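Glyoxylate reductase (Paecilomyces sp. J18, PDB 3WNV) probably catalyses the nicotinamide cofactor-dependent reduction of glyoxylate to glycolate, as a member of the D-isomer specific 2-hydroxyacid dehydrogenase family. Local coordinates at residues A[264-270]-A[286-292]; A[118-123]-A[239-243]; A[247-251]-A[269-273]. One frame throughout, in Å; residues are numbered along the deposited sequence.

Contact 1: A[264-270]-A[286-292]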
loop_
_atom_site.group_PDB
_atom_site.type_symbol
_atom_site.label_atom_id
_atom_site.label_comp_id
_atom_site.label_asym_id
_atom_site.label_seq_id
_atom_site.Cartn_x
_atom_site.Cartn_y
_atom_site.Cartn_z
ATOM N N SER A 264 3.369 -15.915 -14.860
ATOM C CA SER A 264 3.263 -16.032 -13.415
ATOM C C SER A 264 2.973 -14.667 -12.836
ATOM O O SER A 264 3.108 -13.656 -13.526
ATOM C CB SER A 264 4.539 -16.593 -12.798
ATOM O OG SER A 264 4.316 -16.839 -11.401
ATOM N N VAL A 265 2.562 -14.642 -11.579
ATOM C CA VAL A 265 2.405 -13.386 -10.863
ATOM C C VAL A 265 3.027 -13.516 -9.486
ATOM O O VAL A 265 3.121 -14.603 -8.934
ATOM C CB VAL A 265 0.960 -12.918 -10.690
ATOM C CG1 VAL A 265 0.298 -12.600 -12.061
ATOM C CG2 VAL A 265 0.131 -13.992 -9.919
ATOM N N GLY A 266 3.441 -12.375 -8.959
ATOM C CA GLY A 266 3.994 -12.279 -7.613
ATOM C C GLY A 266 3.172 -11.214 -6.901
ATOM O O GLY A 266 3.432 -10.019 -7.069
ATOM N N LEU A 267 2.201 -11.638 -6.098
ATOM C CA LEU A 267 1.241 -10.687 -5.508
ATOM C C LEU A 267 1.295 -10.646 -3.998
ATOM O O LEU A 267 1.426 -11.683 -3.371
ATOM C CB LEU A 267 -0.191 -11.079 -5.912
ATOM C CG LEU A 267 -0.392 -11.198 -7.437
ATOM C CD1 LEU A 267 -1.834 -11.609 -7.700
ATOM C CD2 LEU A 267 -0.068 -9.885 -8.182
ATOM N N ASP A 268 1.071 -9.452 -3.428
ATOM C CA ASP A 268 0.961 -9.278 -1.993
ATOM C C ASP A 268 -0.394 -8.678 -1.742
ATOM O O ASP A 268 -0.833 -8.583 -0.612
ATOM C CB ASP A 268 2.036 -8.315 -1.520
ATOM C CG ASP A 268 2.237 -8.343 0.002
ATOM O OD1 ASP A 268 2.220 -9.456 0.598
ATOM O OD2 ASP A 268 2.421 -7.244 0.573
ATOM N N VAL A 269 -1.089 -8.318 -2.805
ATOM C CA VAL A 269 -2.381 -7.613 -2.652
ATOM C C VAL A 269 -3.420 -8.085 -3.654
ATOM O O VAL A 269 -3.066 -8.604 -4.715
ATOM C CB VAL A 269 -2.204 -6.067 -2.776
ATOM C CG1 VAL A 269 -1.367 -5.549 -1.632
ATOM C CG2 VAL A 269 -1.590 -5.688 -4.145
ATOM N N TYR A 270 -4.702 -7.893 -3.330
ATOM C CA TYR A 270 -5.800 -8.491 -4.092
ATOM C C TYR A 270 -7.005 -7.574 -4.150
ATOM O O TYR A 270 -7.258 -6.782 -3.223
ATOM C CB TYR A 270 -6.229 -9.855 -3.490
ATOM C CG TYR A 270 -5.010 -10.711 -3.288
ATOM C CD1 TYR A 270 -4.490 -11.464 -4.335
ATOM C CD2 TYR A 270 -4.328 -10.669 -2.081
ATOM C CE1 TYR A 270 -3.335 -12.221 -4.165
ATOM C CE2 TYR A 270 -3.173 -11.400 -1.903
ATOM C CZ TYR A 270 -2.677 -12.156 -2.951
ATOM O OH TYR A 270 -1.522 -12.876 -2.744
ATOM N N ALA A 286 1.598 -19.323 -9.527
ATOM C CA ALA A 286 1.588 -17.988 -8.917
ATOM C C ALA A 286 2.379 -17.959 -7.604
ATOM O O ALA A 286 2.521 -18.975 -6.930
ATOM C CB ALA A 286 0.154 -17.541 -8.662
ATOM N N MET A 287 2.910 -16.792 -7.249
ATOM C CA MET A 287 3.579 -16.631 -5.954
ATOM C C MET A 287 2.781 -15.618 -5.163
ATOM O O MET A 287 2.682 -14.463 -5.589
ATOM C CB MET A 287 5.006 -16.141 -6.162
ATOM C CG MET A 287 5.753 -16.012 -4.837
ATOM S SD MET A 287 6.204 -17.634 -4.130
ATOM C CE MET A 287 6.765 -17.221 -2.473
ATOM N N LEU A 288 2.184 -16.053 -4.050
ATOM C CA LEU A 288 1.139 -15.250 -3.378
ATOM C C LEU A 288 1.443 -15.088 -1.902
ATOM O O LEU A 288 1.721 -16.092 -1.196
ATOM C CB LEU A 288 -0.210 -15.951 -3.495
ATOM C CG LEU A 288 -0.708 -16.230 -4.913
ATOM C CD1 LEU A 288 -2.084 -16.861 -4.911
ATOM C CD2 LEU A 288 -0.742 -14.927 -5.759
ATOM N N LEU A 289 1.357 -13.846 -1.423
ATOM C CA LEU A 289 1.448 -13.531 0.013
ATOM C C LEU A 289 0.204 -12.759 0.465
ATOM O O LEU A 289 -0.436 -12.056 -0.330
ATOM C CB LEU A 289 2.713 -12.690 0.296
ATOM C CG LEU A 289 4.041 -13.453 0.087
ATOM C CD1 LEU A 289 5.204 -12.464 0.205
ATOM C CD2 LEU A 289 4.193 -14.563 1.135
ATOM N N PRO A 290 -0.151 -12.881 1.757
ATOM C CA PRO A 290 -1.361 -12.184 2.257
ATOM C C PRO A 290 -1.080 -10.793 2.805
ATOM O O PRO A 290 -1.250 -10.513 4.016
ATOM C CB PRO A 290 -1.862 -13.104 3.362
ATOM C CG PRO A 290 -0.544 -13.741 3.932
ATOM C CD PRO A 290 0.347 -13.917 2.689
ATOM N N HIS A 291 -0.599 -9.939 1.914
ATOM C CA HIS A 291 -0.318 -8.540 2.232
ATOM C C HIS A 291 0.565 -8.374 3.449
ATOM O O HIS A 291 0.159 -7.707 4.421
ATOM C CB HIS A 291 -1.646 -7.750 2.398
ATOM C CG HIS A 291 -1.523 -6.306 2.082
ATOM N ND1 HIS A 291 -2.618 -5.490 1.866
ATOM C CD2 HIS A 291 -0.432 -5.509 1.892
ATOM C CE1 HIS A 291 -2.209 -4.264 1.597
ATOM N NE2 HIS A 291 -0.883 -4.252 1.600
ATOM N N ILE A 292 1.795 -8.907 3.340
ATOM C CA ILE A 292 2.751 -8.860 4.433
ATOM C C ILE A 292 3.828 -7.787 4.246
ATOM O O ILE A 292 4.749 -7.707 5.067
ATOM C CB ILE A 292 3.451 -10.213 4.685
ATOM C CG1 ILE A 292 4.458 -10.573 3.570
ATOM C CG2 ILE A 292 2.400 -11.347 4.957
ATOM C CD1 ILE A 292 5.326 -11.787 3.976
#
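Strand 264-267 and the short strand 287-288 lie side by side and parallel, Gly266 paired with Met287 and Leu267 with Leu288. Three nearly straight backbone bonds stitch them: Met287 N to Val265 O (2.8 Å), Leu267 N to Met287 O, and Leu289 N to Leu267 O. Leu267 and Leu288 point the same way from the sheet, with Leu288 CD2 3.9 Å from Leu267 CB; branched apolar chains suit this face, which helix 278-281 covers through Leu280 and Leu281. Past the strands, Tyr270 reaches back: its OH donates to Leu289 O at 2.8 Å, from above the carbonyl plane, while that oxygen lies in the plane of the ring at its edge. The methyl Leu288 CD2 also sits at the edge of this ring. Asp268 turns its CG anti to the backbone N (chi1 -165°), which carries the carboxylate to the 286-292 segment. There OD1 accepts Ile292 N at 2.8 Å on its syn side, 18° out of plane, and OD2 takes Gly293 N, so a short acid with two acceptors pins the turn by two N-H groups. Val269 CG1 rests over the His291 ring, 3.5 Å from its centroid and 7° off the normal, a CH-pi contact for which one methyl of a compact, beta-branched side chain is well shaped. His291 ND1 is hydrogen-bonded to Glu273, and a sulfate lies about 4 Å from the imidazole. Loops after the carboxyl ends of parallel strands form the active site in Rossmann-type dehydrogenases, and this His-Glu pair is consistent with the one known from D-2-hydroxyacid dehydrogenases.

Contact 2: A[118-123]-A[239-243]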
loop_
_atom_site.group_PDB
_atom_site.type_symbol
_atom_site.label_atom_id
_atom_site.label_comp_id
_atom_site.label_asym_id
_atom_site.label_seq_id
_atom_site.Cartn_x
_atom_site.Cartn_y
_atom_site.Cartn_z
ATOM N N VAL A 118 9.711 -7.173 -0.202
ATOM C CA VAL A 118 8.688 -8.183 -0.506
ATOM C C VAL A 118 8.436 -8.236 -2.028
ATOM O O VAL A 118 8.254 -9.289 -2.572
ATOM C CB VAL A 118 7.418 -7.955 0.306
ATOM C CG1 VAL A 118 6.223 -8.677 -0.303
ATOM C CG2 VAL A 118 7.630 -8.460 1.730
ATOM N N ALA A 119 8.503 -7.101 -2.709
ATOM C CA ALA A 119 8.336 -7.060 -4.174
ATOM C C ALA A 119 9.402 -7.922 -4.840
ATOM O O ALA A 119 9.111 -8.646 -5.776
ATOM C CB ALA A 119 8.483 -5.643 -4.669
ATOM N N ILE A 120 10.648 -7.813 -4.390
ATOM C CA ILE A 120 11.726 -8.614 -5.035
ATOM C C ILE A 120 11.568 -10.090 -4.658
ATOM O O ILE A 120 11.719 -10.980 -5.496
ATOM C CB ILE A 120 13.114 -8.096 -4.641
ATOM C CG1 ILE A 120 13.314 -6.652 -5.185
ATOM C CG2 ILE A 120 14.258 -9.057 -5.086
ATOM C CD1 ILE A 120 13.228 -6.478 -6.732
ATOM N N PHE A 121 11.244 -10.353 -3.395
ATOM C CA PHE A 121 10.929 -11.723 -2.975
ATOM C C PHE A 121 9.870 -12.332 -3.856
ATOM O O PHE A 121 10.063 -13.428 -4.406
ATOM C CB PHE A 121 10.550 -11.761 -1.487
ATOM C CG PHE A 121 10.177 -13.133 -0.984
ATOM C CD1 PHE A 121 11.165 -14.003 -0.568
ATOM C CD2 PHE A 121 8.852 -13.521 -0.880
ATOM C CE1 PHE A 121 10.862 -15.282 -0.084
ATOM C CE2 PHE A 121 8.499 -14.811 -0.383
ATOM C CZ PHE A 121 9.529 -15.701 0.040
ATOM N N LEU A 122 8.753 -11.632 -4.028
ATOM C CA LEU A 122 7.707 -12.088 -4.930
ATOM C C LEU A 122 8.162 -12.276 -6.376
ATOM O O LEU A 122 7.707 -13.198 -7.035
ATOM C CB LEU A 122 6.495 -11.140 -4.875
ATOM C CG LEU A 122 5.682 -11.191 -3.605
ATOM C CD1 LEU A 122 4.648 -10.035 -3.584
ATOM C CD2 LEU A 122 4.973 -12.565 -3.471
ATOM N N MET A 123 8.997 -11.370 -6.900
ATOM C CA MET A 123 9.453 -11.473 -8.286
ATOM C C MET A 123 10.282 -12.745 -8.505
ATOM O O MET A 123 10.101 -13.465 -9.462
ATOM C CB MET A 123 10.300 -10.244 -8.637
ATOM C CG MET A 123 10.754 -10.243 -10.096
ATOM S SD MET A 123 11.870 -8.851 -10.475
ATOM C CE MET A 123 13.408 -9.376 -9.691
ATOM N N ILE A 239 3.857 -10.555 -13.692
ATOM C CA ILE A 239 3.309 -9.329 -13.064
ATOM C C ILE A 239 3.488 -9.352 -11.558
ATOM O O ILE A 239 3.135 -10.327 -10.925
ATOM C CB ILE A 239 1.811 -9.114 -13.443
ATOM C CG1 ILE A 239 1.645 -8.880 -14.943
ATOM C CG2 ILE A 239 1.190 -7.962 -12.637
ATOM C CD1 ILE A 239 0.231 -9.023 -15.435
ATOM N N VAL A 240 4.018 -8.265 -10.992
ATOM C CA VAL A 240 4.146 -8.122 -9.526
ATOM C C VAL A 240 3.332 -6.953 -9.036
ATOM O O VAL A 240 3.361 -5.884 -9.658
ATOM C CB VAL A 240 5.615 -7.927 -9.151
ATOM C CG1 VAL A 240 5.785 -7.557 -7.662
ATOM C CG2 VAL A 240 6.450 -9.176 -9.500
ATOM N N ASN A 241 2.615 -7.149 -7.928
ATOM C CA ASN A 241 1.850 -6.093 -7.304
ATOM C C ASN A 241 1.968 -6.130 -5.820
ATOM O O ASN A 241 1.536 -7.049 -5.209
ATOM C CB ASN A 241 0.374 -6.243 -7.683
ATOM C CG ASN A 241 -0.432 -5.001 -7.438
ATOM O OD1 ASN A 241 0.110 -3.995 -7.085
ATOM N ND2 ASN A 241 -1.710 -5.079 -7.684
ATOM N N THR A 242 2.550 -5.105 -5.257
ATOM C CA THR A 242 2.579 -4.921 -3.841
ATOM C C THR A 242 1.791 -3.680 -3.387
ATOM O O THR A 242 1.855 -3.311 -2.274
ATOM C CB THR A 242 3.994 -4.840 -3.304
ATOM O OG1 THR A 242 4.625 -3.771 -3.947
ATOM C CG2 THR A 242 4.760 -6.089 -3.598
ATOM N N ALA A 243 1.057 -3.085 -4.307
ATOM C CA ALA A 243 0.414 -1.785 -4.094
ATOM C C ALA A 243 -1.019 -1.915 -3.596
ATOM O O ALA A 243 -1.268 -1.927 -2.391
ATOM C CB ALA A 243 0.481 -0.916 -5.382
#
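Thr242 turns its methyl, not its hydroxyl, to the helix: chi1 of 59° sets OG1 between the backbone N and the carbonyl carbon and leaves CG2 anti to the carbonyl carbon, where it meets Ala119 on both CA, at 3.7 Å, and CB, at 3.9 Å. The same methyl is 3.9 Å from Leu122 CD1, and the two side chains run antiparallel alongside one another, the leucine reaching from the helix and the threonine from the residue just past the strand. Ala119 has almost no side chain, which lets the backbones approach to 6.2 Å between Ala119 CA and Thr242 CA. Two residues earlier, Val240 points toward the helix and divides its branches. CG1, anti to the backbone N (chi1 171°), faces the backbone of the preceding turn, 4.0 Å from Ala119 O, whereas CG2 packs on Met123 at CA (4.0 Å) and CB (4.1 Å). The arrangement is helix-on-sheet packing of a Rossmann-type domain: helix 112-127, which follows the last strand of the five-stranded sheet in the chain, lies on one face of the seven-stranded parallel sheet. Beta-branched residues suit the strand side, where their short, stiff arms fill the gap to the helix. Met123 instead leads its long, flexible thioether away, chi3 bending the chain, to Val210 on the neighbouring strand 210-213 and to Met178. Between Val240 and Thr242, Asn241 has its side chain on the other face of the sheet, where an amide can serve the strand end: OD1 accepts Ala243 N at 3.1 Å in an Asx turn, and ND2 donates to Arg244 O.

Contact 3: A[247-251]-A[269-273]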
loop_
_atom_site.group_PDB
_atom_site.type_symbol
_atom_site.label_atom_id
_atom_site.label_comp_id
_atom_site.label_asym_id
_atom_site.label_seq_id
_atom_site.Cartn_x
_atom_site.Cartn_y
_atom_site.Cartn_z
ATOM N N LEU A 247 -6.055 -2.282 -8.488
ATOM C CA LEU A 247 -5.433 -1.664 -9.660
ATOM C C LEU A 247 -5.485 -2.607 -10.846
ATOM O O LEU A 247 -5.348 -2.185 -12.004
ATOM C CB LEU A 247 -3.962 -1.318 -9.387
ATOM C CG LEU A 247 -3.680 -0.272 -8.297
ATOM C CD1 LEU A 247 -2.158 -0.304 -8.052
ATOM C CD2 LEU A 247 -4.147 1.137 -8.706
ATOM N N ILE A 248 -5.674 -3.894 -10.563
ATOM C CA ILE A 248 -5.755 -4.884 -11.615
ATOM C C ILE A 248 -7.152 -5.486 -11.576
ATOM O O ILE A 248 -7.697 -5.699 -10.498
ATOM C CB ILE A 248 -4.746 -6.029 -11.406
ATOM C CG1 ILE A 248 -3.351 -5.453 -11.274
ATOM C CG2 ILE A 248 -4.891 -7.059 -12.574
ATOM C CD1 ILE A 248 -2.266 -6.460 -10.883
ATOM N N ASP A 249 -7.734 -5.688 -12.764
ATOM C CA ASP A 249 -8.971 -6.433 -12.948
ATOM C C ASP A 249 -8.611 -7.904 -12.693
ATOM O O ASP A 249 -8.097 -8.596 -13.583
ATOM C CB ASP A 249 -9.482 -6.223 -14.391
ATOM C CG ASP A 249 -10.771 -6.973 -14.670
ATOM O OD1 ASP A 249 -11.103 -7.878 -13.891
ATOM O OD2 ASP A 249 -11.469 -6.665 -15.671
ATOM N N GLU A 250 -8.818 -8.363 -11.458
ATOM C CA GLU A 250 -8.260 -9.655 -11.050
ATOM C C GLU A 250 -8.887 -10.788 -11.852
ATOM O O GLU A 250 -8.239 -11.801 -12.138
ATOM C CB GLU A 250 -8.478 -9.851 -9.544
ATOM C CG GLU A 250 -7.589 -10.919 -8.915
ATOM C CD GLU A 250 -7.588 -10.786 -7.383
ATOM O OE1 GLU A 250 -7.083 -9.741 -6.917
ATOM O OE2 GLU A 250 -8.114 -11.681 -6.644
ATOM N N LYS A 251 -10.138 -10.622 -12.250
ATOM C CA LYS A 251 -10.774 -11.675 -13.051
ATOM C C LYS A 251 -10.120 -11.739 -14.423
ATOM O O LYS A 251 -9.901 -12.815 -14.962
ATOM C CB LYS A 251 -12.281 -11.470 -13.177
ATOM C CG LYS A 251 -13.066 -11.888 -11.948
ATOM C CD LYS A 251 -14.511 -11.544 -12.143
ATOM C CE LYS A 251 -15.284 -11.750 -10.854
ATOM N NZ LYS A 251 -16.664 -11.197 -10.948
ATOM N N VAL A 269 -1.089 -8.318 -2.805
ATOM C CA VAL A 269 -2.381 -7.613 -2.652
ATOM C C VAL A 269 -3.420 -8.085 -3.654
ATOM O O VAL A 269 -3.066 -8.604 -4.715
ATOM C CB VAL A 269 -2.204 -6.067 -2.776
ATOM C CG1 VAL A 269 -1.367 -5.549 -1.632
ATOM C CG2 VAL A 269 -1.590 -5.688 -4.145
ATOM N N TYR A 270 -4.702 -7.893 -3.330
ATOM C CA TYR A 270 -5.800 -8.491 -4.092
ATOM C C TYR A 270 -7.005 -7.574 -4.150
ATOM O O TYR A 270 -7.258 -6.782 -3.223
ATOM C CB TYR A 270 -6.229 -9.855 -3.490
ATOM C CG TYR A 270 -5.010 -10.711 -3.288
ATOM C CD1 TYR A 270 -4.490 -11.464 -4.335
ATOM C CD2 TYR A 270 -4.328 -10.669 -2.081
ATOM C CE1 TYR A 270 -3.335 -12.221 -4.165
ATOM C CE2 TYR A 270 -3.173 -11.400 -1.903
ATOM C CZ TYR A 270 -2.677 -12.156 -2.951
ATOM O OH TYR A 270 -1.522 -12.876 -2.744
ATOM N N GLU A 271 -7.781 -7.720 -5.208
ATOM C CA GLU A 271 -8.892 -6.800 -5.436
ATOM C C GLU A 271 -9.946 -6.785 -4.330
ATOM O O GLU A 271 -10.494 -5.726 -4.049
ATOM C CB GLU A 271 -9.546 -7.081 -6.790
ATOM C CG GLU A 271 -10.682 -6.120 -7.119
ATOM C CD GLU A 271 -11.167 -6.263 -8.550
ATOM O OE1 GLU A 271 -10.647 -7.150 -9.253
ATOM O OE2 GLU A 271 -12.079 -5.500 -8.965
ATOM N N ASN A 272 -10.240 -7.939 -3.725
ATOM C CA ASN A 272 -11.223 -8.005 -2.650
ATOM C C ASN A 272 -10.675 -8.630 -1.390
ATOM O O ASN A 272 -11.331 -9.459 -0.745
ATOM C CB ASN A 272 -12.446 -8.769 -3.132
ATOM C CG ASN A 272 -13.163 -8.024 -4.243
ATOM O OD1 ASN A 272 -13.731 -6.958 -4.005
ATOM N ND2 ASN A 272 -13.132 -8.565 -5.455
ATOM N N GLU A 273 -9.460 -8.233 -1.027
ATOM C CA GLU A 273 -8.775 -8.901 0.073
ATOM C C GLU A 273 -9.587 -8.685 1.355
ATOM O O GLU A 273 -10.182 -7.636 1.548
ATOM C CB GLU A 273 -7.284 -8.484 0.156
ATOM C CG GLU A 273 -7.011 -7.092 0.622
ATOM C CD GLU A 273 -5.518 -6.769 0.647
ATOM O OE1 GLU A 273 -4.864 -6.798 -0.442
ATOM O OE2 GLU A 273 -5.011 -6.442 1.740
HETATM O O HOH W 1 -12.017 -8.563 -11.234
HETATM O O HOH W 2 -9.590 -10.504 -4.654
#
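Glu250 and Glu271 each hold CG anti to the backbone N (chi1 -162° and -178°) and extend beyond it, so that each carboxylate reaches the other's main chain. The site is the N-terminus of helix 250-259 in the Rossmann-type domain, with Asp249 as N-cap: its OD1 takes Ala252 N. Glu271 adds an acceptor from outside the helix, OE1 receiving Glu250 N at 3.1 Å nearly along its C-O axis. In return Glu271 N donates to Glu250 OE1 at 2.7 Å, on the syn side but 31° out of the carboxylate plane. Glutamates suit both places, since a long arm ending in two acceptors can bridge helix and loop; the two negative groups, 5.0 Å apart between Glu250 OE1 and Glu271 OE1, are probably eased by the N-H groups at the helix start. Glu271 OE2 is bonded to His223. An alanine in place of Glu250 would be likely to leave Glu271 N and Glu277 N, the latter held by OE2, without their acceptors and the 269-273 loop looser against the helix. Two waters reinforce the seam. One donates to Asp249 OD1 and Glu271 OE1 while accepting Lys251 N; the other accepts Asn272 N at 2.8 Å and donates to Glu250 OE2 at 2.7 Å.

All three contacts belong to the domain built on the seven-stranded parallel sheet. Contact 2 covers strand 237-241 with helix 112-127; contact 1 joins the next strand, 262-267, to edge strand 287-288, and their centres are 7 Å apart. Backbone bonds such as Gly266 N to Ile239 O tie the two, and Leu122, of contact 2, also packs against Leu267 of contact 1. Contact 3, about 10 Å from contact 1 and 14 Å from contact 2 between centres, shares Val269 and Tyr270 with contact 1. Along the chain contact 2 closes first; contact 3 opens next, at 247, and its second segment begins at 269, within the first of contact 1. Contacts 1 and 3 together hold loops at the strand ends, probably beside the active site.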